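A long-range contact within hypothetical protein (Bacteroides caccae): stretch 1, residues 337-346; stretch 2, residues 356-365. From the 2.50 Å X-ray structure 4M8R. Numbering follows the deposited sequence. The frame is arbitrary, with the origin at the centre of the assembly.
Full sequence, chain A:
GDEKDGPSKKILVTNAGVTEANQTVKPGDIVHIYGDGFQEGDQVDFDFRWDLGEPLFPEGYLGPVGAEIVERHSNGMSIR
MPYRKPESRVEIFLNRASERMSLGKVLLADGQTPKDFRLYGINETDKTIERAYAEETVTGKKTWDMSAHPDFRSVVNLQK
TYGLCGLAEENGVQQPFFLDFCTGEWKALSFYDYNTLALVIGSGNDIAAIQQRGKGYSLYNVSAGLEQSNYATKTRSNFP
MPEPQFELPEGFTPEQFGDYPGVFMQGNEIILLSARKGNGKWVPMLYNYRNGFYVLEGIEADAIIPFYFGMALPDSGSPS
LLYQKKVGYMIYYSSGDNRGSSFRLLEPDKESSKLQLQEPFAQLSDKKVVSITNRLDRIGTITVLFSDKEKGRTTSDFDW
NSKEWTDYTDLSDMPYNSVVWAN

Stretch 1 (337-346) DNRGSSFRLL
Stretch 2, residues 356-365: QLQEPFAQLS

Strand 340-346 runs antiparallel to stretch 2, its axis at 173° to that of strand 362-364 and 4.7 Å away at closest approach. Register is fixed by CA pairs: Ser341 with Leu364 at 5.2 Å, Ser342 with Gln363 at 4.4 Å and Leu346 with Leu357 at 4.7 Å. Ser341 and Leu364 bond reciprocally, Ser341 N to Leu364 O at 3.0 Å and Leu364 N to Ser341 O at 2.9 Å, with N-H...O angles near 160°. Phe343 N then donates to Ala362 O (2.9 Å, 172°). Arg344 CA lies nearest Pro360 CA (4.4 Å) and Leu345 CA nearest Gln358 CA (5.4 Å), so Glu359 is skipped; Phe343 O accepts from Phe361 N (3.0 Å, 151°) and Leu345 O from Gln358 N (2.8 Å, 172°).

Gly340, at phi/psi 102/-164, lies close to the partner backbone: its CA is 3.4 Å from Leu364 O. An ideal CB would fall 2.2 Å from that same Leu364 O, and would also jam against the preceding carbonyl.

The backbone of Phe361 turns to -97/-13, and chi1 is p (62°) with chi2 84°. Although CA-to-CB points sideways, this rotamer brings the ring end nearer to stretch 1, where Phe343 O lies over one face. Phe343 CB also sits over the ring, 3.9 Å from its centroid and 29° off the normal, a CH-pi contact. Leu345 (m, t) adds its CD2, 3.7 Å from Phe361 CE2.

Phe343 itself is m, with chi2 80°. It shares a sheet face with Ser341, Ala362 and Leu364, and its CD1 reaches Ala362 CB at 4.1 Å.

Arg344, at chi values m, t, p and -178°, has the most area covered by the other stretch, 107 Å². The p turn at chi3 follows a CG packed 3.6 Å from Pro360 CA, and the side chain then delivers NE to Gln358 O at 2.8 Å and 170°. That oxygen lies near the guanidinium plane, as a good acceptor should, while Leu357 CB covers one face. Leu357 has chi1 off-well at -94° and chi2 t; its CD2 lies 3.8 Å from Arg344 CB.

Leu346 (t, p) brings CD1 to 3.6 Å from Gln356 O and 4.4 Å from Leu357 CG. On the face carrying Ser342 and Gln363, Ser342 (m) donates a weak bond from OG to Gln363 OE1 at 2.9 Å. Gln363, with chi1 t (160°), chi2 off-well (101°) and chi3 55°, brings its end nearer to stretch 1.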

ATOM      1  N   ASP A 337      -7.188  14.680  48.364  1.00127.54           N
ATOM      2  CA  ASP A 337      -8.305  15.057  47.487  1.00127.60           C
ATOM      3  C   ASP A 337      -8.282  14.364  46.120  1.00122.69           C
ATOM      4  O   ASP A 337      -9.327  14.216  45.495  1.00122.64           O
ATOM      5  CB  ASP A 337      -8.354  16.578  47.294  1.00130.48           C
ATOM      6  N   ASN A 338      -7.106  13.950  45.651  1.00119.04           N
ATOM      7  CA  ASN A 338      -7.005  13.175  44.414  1.00115.18           C
ATOM      8  C   ASN A 338      -6.565  11.729  44.664  1.00108.58           C
ATOM      9  O   ASN A 338      -5.829  11.154  43.857  1.00105.17           O
ATOM     10  CB  ASN A 338      -6.053  13.861  43.418  1.00118.21           C
ATOM     11  CG  ASN A 338      -6.599  15.179  42.891  1.00122.28           C
ATOM     12  OD1 ASN A 338      -7.805  15.336  42.698  1.00124.95           O
ATOM     13  ND2 ASN A 338      -5.704  16.132  42.643  1.00123.88           N
ATOM     14  N   ARG A 339      -7.034  11.135  45.763  1.00106.59           N
ATOM     15  CA  ARG A 339      -6.744   9.731  46.061  1.00102.69           C
ATOM     16  C   ARG A 339      -7.058   8.881  44.822  1.00 97.38           C
ATOM     17  O   ARG A 339      -8.084   9.083  44.158  1.00 98.57           O
ATOM     18  CB  ARG A 339      -7.566   9.248  47.272  1.00104.44           C
ATOM     19  N   GLY A 340      -6.142   7.980  44.473  1.00 92.38           N
ATOM     20  CA  GLY A 340      -6.346   7.053  43.359  1.00 86.00           C
ATOM     21  C   GLY A 340      -5.620   7.423  42.077  1.00 80.43           C
ATOM     22  O   GLY A 340      -4.705   8.251  42.081  1.00 79.42           O
ATOM     23  N   SER A 341      -6.046   6.799  40.979  1.00 76.00           N
ATOM     24  CA  SER A 341      -5.371   6.896  39.688  1.00 71.41           C
ATOM     25  C   SER A 341      -6.105   7.831  38.724  1.00 71.36           C
ATOM     26  O   SER A 341      -7.266   7.594  38.391  1.00 71.46           O
ATOM     27  CB  SER A 341      -5.273   5.502  39.068  1.00 68.45           C
ATOM     28  OG  SER A 341      -4.556   4.619  39.915  1.00 67.97           O
ATOM     29  N   SER A 342      -5.415   8.877  38.267  1.00 71.78           N
ATOM     30  CA  SER A 342      -5.959   9.819  37.281  1.00 71.74           C
ATOM     31  C   SER A 342      -5.254   9.681  35.935  1.00 68.32           C
ATOM     32  O   SER A 342      -4.028   9.590  35.875  1.00 68.85           O
ATOM     33  CB  SER A 342      -5.804  11.258  37.773  1.00 74.86           C
ATOM     34  OG  SER A 342      -6.673  11.505  38.861  1.00 78.33           O
ATOM     35  N   PHE A 343      -6.033   9.683  34.858  1.00 66.66           N
ATOM     36  CA  PHE A 343      -5.488   9.626  33.504  1.00 64.24           C
ATOM     37  C   PHE A 343      -5.667  10.984  32.836  1.00 65.86           C
ATOM     38  O   PHE A 343      -6.793  11.434  32.620  1.00 66.30           O
ATOM     39  CB  PHE A 343      -6.190   8.544  32.691  1.00 61.00           C
ATOM     40  CG  PHE A 343      -6.011   7.159  33.245  1.00 59.56           C
ATOM     41  CD1 PHE A 343      -6.779   6.721  34.313  1.00 61.88           C
ATOM     42  CD2 PHE A 343      -5.072   6.291  32.700  1.00 57.61           C
ATOM     43  CE1 PHE A 343      -6.616   5.446  34.829  1.00 60.58           C
ATOM     44  CE2 PHE A 343      -4.904   5.016  33.211  1.00 56.93           C
ATOM     45  CZ  PHE A 343      -5.678   4.592  34.276  1.00 58.29           C
ATOM     46  N   ARG A 344      -4.545  11.628  32.519  1.00 65.99           N
ATOM     47  CA  ARG A 344      -4.538  12.997  32.015  1.00 68.72           C
ATOM     48  C   ARG A 344      -3.674  13.104  30.761  1.00 66.80           C
ATOM     49  O   ARG A 344      -2.504  12.701  30.766  1.00 65.71           O
ATOM     50  CB  ARG A 344      -4.009  13.928  33.104  1.00 72.63           C
ATOM     51  CG  ARG A 344      -4.875  13.926  34.362  1.00 76.07           C
ATOM     52  CD  ARG A 344      -4.221  14.631  35.535  1.00 80.04           C
ATOM     53  NE  ARG A 344      -4.248  16.091  35.310  1.00 82.55           N
ATOM     54  CZ  ARG A 344      -3.733  17.003  36.126  1.00 86.30           C
ATOM     55  NH1 ARG A 344      -3.098  16.641  37.237  1.00 87.51           N
ATOM     56  NH2 ARG A 344      -3.839  18.292  35.813  1.00 90.09           N
ATOM     57  N   LEU A 345      -4.250  13.633  29.684  1.00 66.62           N
ATOM     58  CA  LEU A 345      -3.513  13.807  28.437  1.00 65.75           C
ATOM     59  C   LEU A 345      -2.515  14.942  28.557  1.00 68.41           C
ATOM     60  O   LEU A 345      -2.740  15.900  29.291  1.00 71.01           O
ATOM     61  CB  LEU A 345      -4.459  14.096  27.269  1.00 66.01           C
ATOM     62  CG  LEU A 345      -5.460  13.010  26.871  1.00 63.56           C
ATOM     63  CD1 LEU A 345      -6.190  13.432  25.607  1.00 64.80           C
ATOM     64  CD2 LEU A 345      -4.779  11.665  26.655  1.00 60.45           C
ATOM     65  N   LEU A 346      -1.396  14.808  27.849  1.00 69.10           N
ATOM     66  CA  LEU A 346      -0.443  15.893  27.692  1.00 72.71           C
ATOM     67  C   LEU A 346      -0.671  16.496  26.313  1.00 74.39           C
ATOM     68  O   LEU A 346      -0.453  15.831  25.298  1.00 71.52           O
ATOM     69  CB  LEU A 346       0.992  15.379  27.832  1.00 71.23           C
ATOM     70  CG  LEU A 346       2.086  16.448  27.855  1.00 74.84           C
ATOM     71  CD1 LEU A 346       1.911  17.375  29.046  1.00 77.58           C
ATOM     72  CD2 LEU A 346       3.458  15.796  27.881  1.00 73.90           C
ATOM     73  N   GLN A 356       0.933  21.294  28.502  1.00 93.55           N
ATOM     74  CA  GLN A 356       0.288  21.279  29.819  1.00 93.61           C
ATOM     75  C   GLN A 356      -0.484  19.979  30.009  1.00 87.30           C
ATOM     76  O   GLN A 356      -1.059  19.448  29.059  1.00 83.92           O
ATOM     77  CB  GLN A 356      -0.654  22.478  29.977  1.00 97.54           C
ATOM     78  N   LEU A 357      -0.474  19.454  31.231  1.00 86.39           N
ATOM     79  CA  LEU A 357      -1.336  18.328  31.588  1.00 82.72           C
ATOM     80  C   LEU A 357      -2.791  18.773  31.615  1.00 85.23           C
ATOM     81  O   LEU A 357      -3.124  19.771  32.253  1.00 90.13           O
ATOM     82  CB  LEU A 357      -0.975  17.765  32.962  1.00 82.16           C
ATOM     83  CG  LEU A 357      -0.010  16.588  32.982  1.00 79.58           C
ATOM     84  CD1 LEU A 357       0.340  16.249  34.422  1.00 80.85           C
ATOM     85  CD2 LEU A 357      -0.600  15.377  32.273  1.00 75.78           C
ATOM     86  N   GLN A 358      -3.650  18.027  30.928  1.00 82.38           N
ATOM     87  CA  GLN A 358      -5.079  18.332  30.884  1.00 83.77           C
ATOM     88  C   GLN A 358      -5.761  17.787  32.126  1.00 84.66           C
ATOM     89  O   GLN A 358      -5.183  16.975  32.853  1.00 84.25           O
ATOM     90  CB  GLN A 358      -5.716  17.714  29.638  1.00 81.34           C
ATOM     91  CG  GLN A 358      -5.149  18.233  28.324  1.00 82.19           C
ATOM     92  CD  GLN A 358      -5.402  19.717  28.119  1.00 86.62           C
ATOM     93  OE1 GLN A 358      -6.549  20.152  28.045  1.00 87.92           O
ATOM     94  NE2 GLN A 358      -4.330  20.499  28.018  1.00 89.36           N
ATOM     95  N   GLU A 359      -6.989  18.237  32.377  1.00 87.60           N
ATOM     96  CA  GLU A 359      -7.797  17.663  33.449  1.00 87.97           C
ATOM     97  C   GLU A 359      -8.082  16.205  33.103  1.00 83.02           C
ATOM     98  O   GLU A 359      -8.063  15.839  31.926  1.00 81.51           O
ATOM     99  CB  GLU A 359      -9.098  18.442  33.636  1.00 93.30           C
ATOM    100  CG  GLU A 359      -8.914  19.817  34.273  1.00 99.27           C
ATOM    101  CD  GLU A 359      -8.762  19.781  35.788  1.00101.52           C
ATOM    102  OE1 GLU A 359      -8.728  18.679  36.379  1.00 99.75           O
ATOM    103  OE2 GLU A 359      -8.679  20.868  36.398  1.00107.16           O
ATOM    104  N   PRO A 360      -8.325  15.356  34.119  1.00 80.71           N
ATOM    105  CA  PRO A 360      -8.449  13.928  33.822  1.00 76.23           C
ATOM    106  C   PRO A 360      -9.641  13.614  32.924  1.00 75.04           C
ATOM    107  O   PRO A 360     -10.666  14.277  33.015  1.00 76.33           O
ATOM    108  CB  PRO A 360      -8.643  13.279  35.204  1.00 76.99           C
ATOM    109  CG  PRO A 360      -8.384  14.340  36.215  1.00 80.33           C
ATOM    110  CD  PRO A 360      -8.582  15.656  35.535  1.00 82.91           C
ATOM    111  N   PHE A 361      -9.484  12.627  32.048  1.00 71.77           N
ATOM    112  CA  PHE A 361     -10.614  12.082  31.292  1.00 71.00           C
ATOM    113  C   PHE A 361     -11.147  10.820  31.976  1.00 70.60           C
ATOM    114  O   PHE A 361     -12.216  10.324  31.628  1.00 70.51           O
ATOM    115  CB  PHE A 361     -10.226  11.798  29.831  1.00 68.10           C
ATOM    116  CG  PHE A 361      -9.135  10.774  29.672  1.00 63.82           C
ATOM    117  CD1 PHE A 361      -9.433   9.419  29.663  1.00 61.69           C
ATOM    118  CD2 PHE A 361      -7.815  11.166  29.511  1.00 62.21           C
ATOM    119  CE1 PHE A 361      -8.432   8.475  29.510  1.00 59.07           C
ATOM    120  CE2 PHE A 361      -6.812  10.229  29.360  1.00 59.01           C
ATOM    121  CZ  PHE A 361      -7.121   8.881  29.358  1.00 57.36           C
ATOM    122  N   ALA A 362     -10.377  10.295  32.930  1.00 70.83           N
ATOM    123  CA  ALA A 362     -10.787   9.152  33.736  1.00 72.38           C
ATOM    124  C   ALA A 362     -10.070   9.198  35.080  1.00 75.34           C
ATOM    125  O   ALA A 362      -8.890   9.543  35.151  1.00 74.05           O
ATOM    126  CB  ALA A 362     -10.475   7.851  33.016  1.00 69.63           C
ATOM    127  N   GLN A 363     -10.796   8.847  36.136  1.00 81.74           N
ATOM    128  CA  GLN A 363     -10.302   8.923  37.508  1.00 87.37           C
ATOM    129  C   GLN A 363     -10.859   7.722  38.259  1.00 88.80           C
ATOM    130  O   GLN A 363     -12.055   7.447  38.187  1.00 91.88           O
ATOM    131  CB  GLN A 363     -10.764  10.241  38.155  1.00 94.37           C
ATOM    132  CG  GLN A 363     -10.756  10.293  39.689  1.00102.78           C
ATOM    133  CD  GLN A 363      -9.558  11.023  40.280  1.00106.72           C
ATOM    134  OE1 GLN A 363      -9.295  12.180  39.939  1.00111.53           O
ATOM    135  NE2 GLN A 363      -8.841  10.361  41.190  1.00105.82           N
ATOM    136  N   LEU A 364      -9.994   7.003  38.968  1.00 88.61           N
ATOM    137  CA  LEU A 364     -10.423   5.848  39.755  1.00 90.36           C
ATOM    138  C   LEU A 364      -9.936   5.956  41.192  1.00 93.83           C
ATOM    139  O   LEU A 364      -8.777   5.658  41.482  1.00 93.51           O
ATOM    140  CB  LEU A 364      -9.907   4.564  39.116  1.00 86.66           C
ATOM    141  CG  LEU A 364     -10.488   4.297  37.728  1.00 85.62           C
ATOM    142  CD1 LEU A 364      -9.697   3.205  37.040  1.00 81.90           C
ATOM    143  CD2 LEU A 364     -11.962   3.924  37.811  1.00 89.02           C
ATOM    144  N   SER A 365     -10.826   6.391  42.083  1.00 97.46           N
ATOM    145  CA  SER A 365     -10.504   6.540  43.502  1.00101.99           C
ATOM    146  C   SER A 365     -10.358   5.181  44.179  1.00103.11           C
ATOM    147  O   SER A 365     -11.095   4.247  43.868  1.00105.36           O
ATOM    148  CB  SER A 365     -11.594   7.345  44.212  1.00106.74           C
ATOM    149  OG  SER A 365     -11.821   8.576  43.552  1.00107.85           O
TER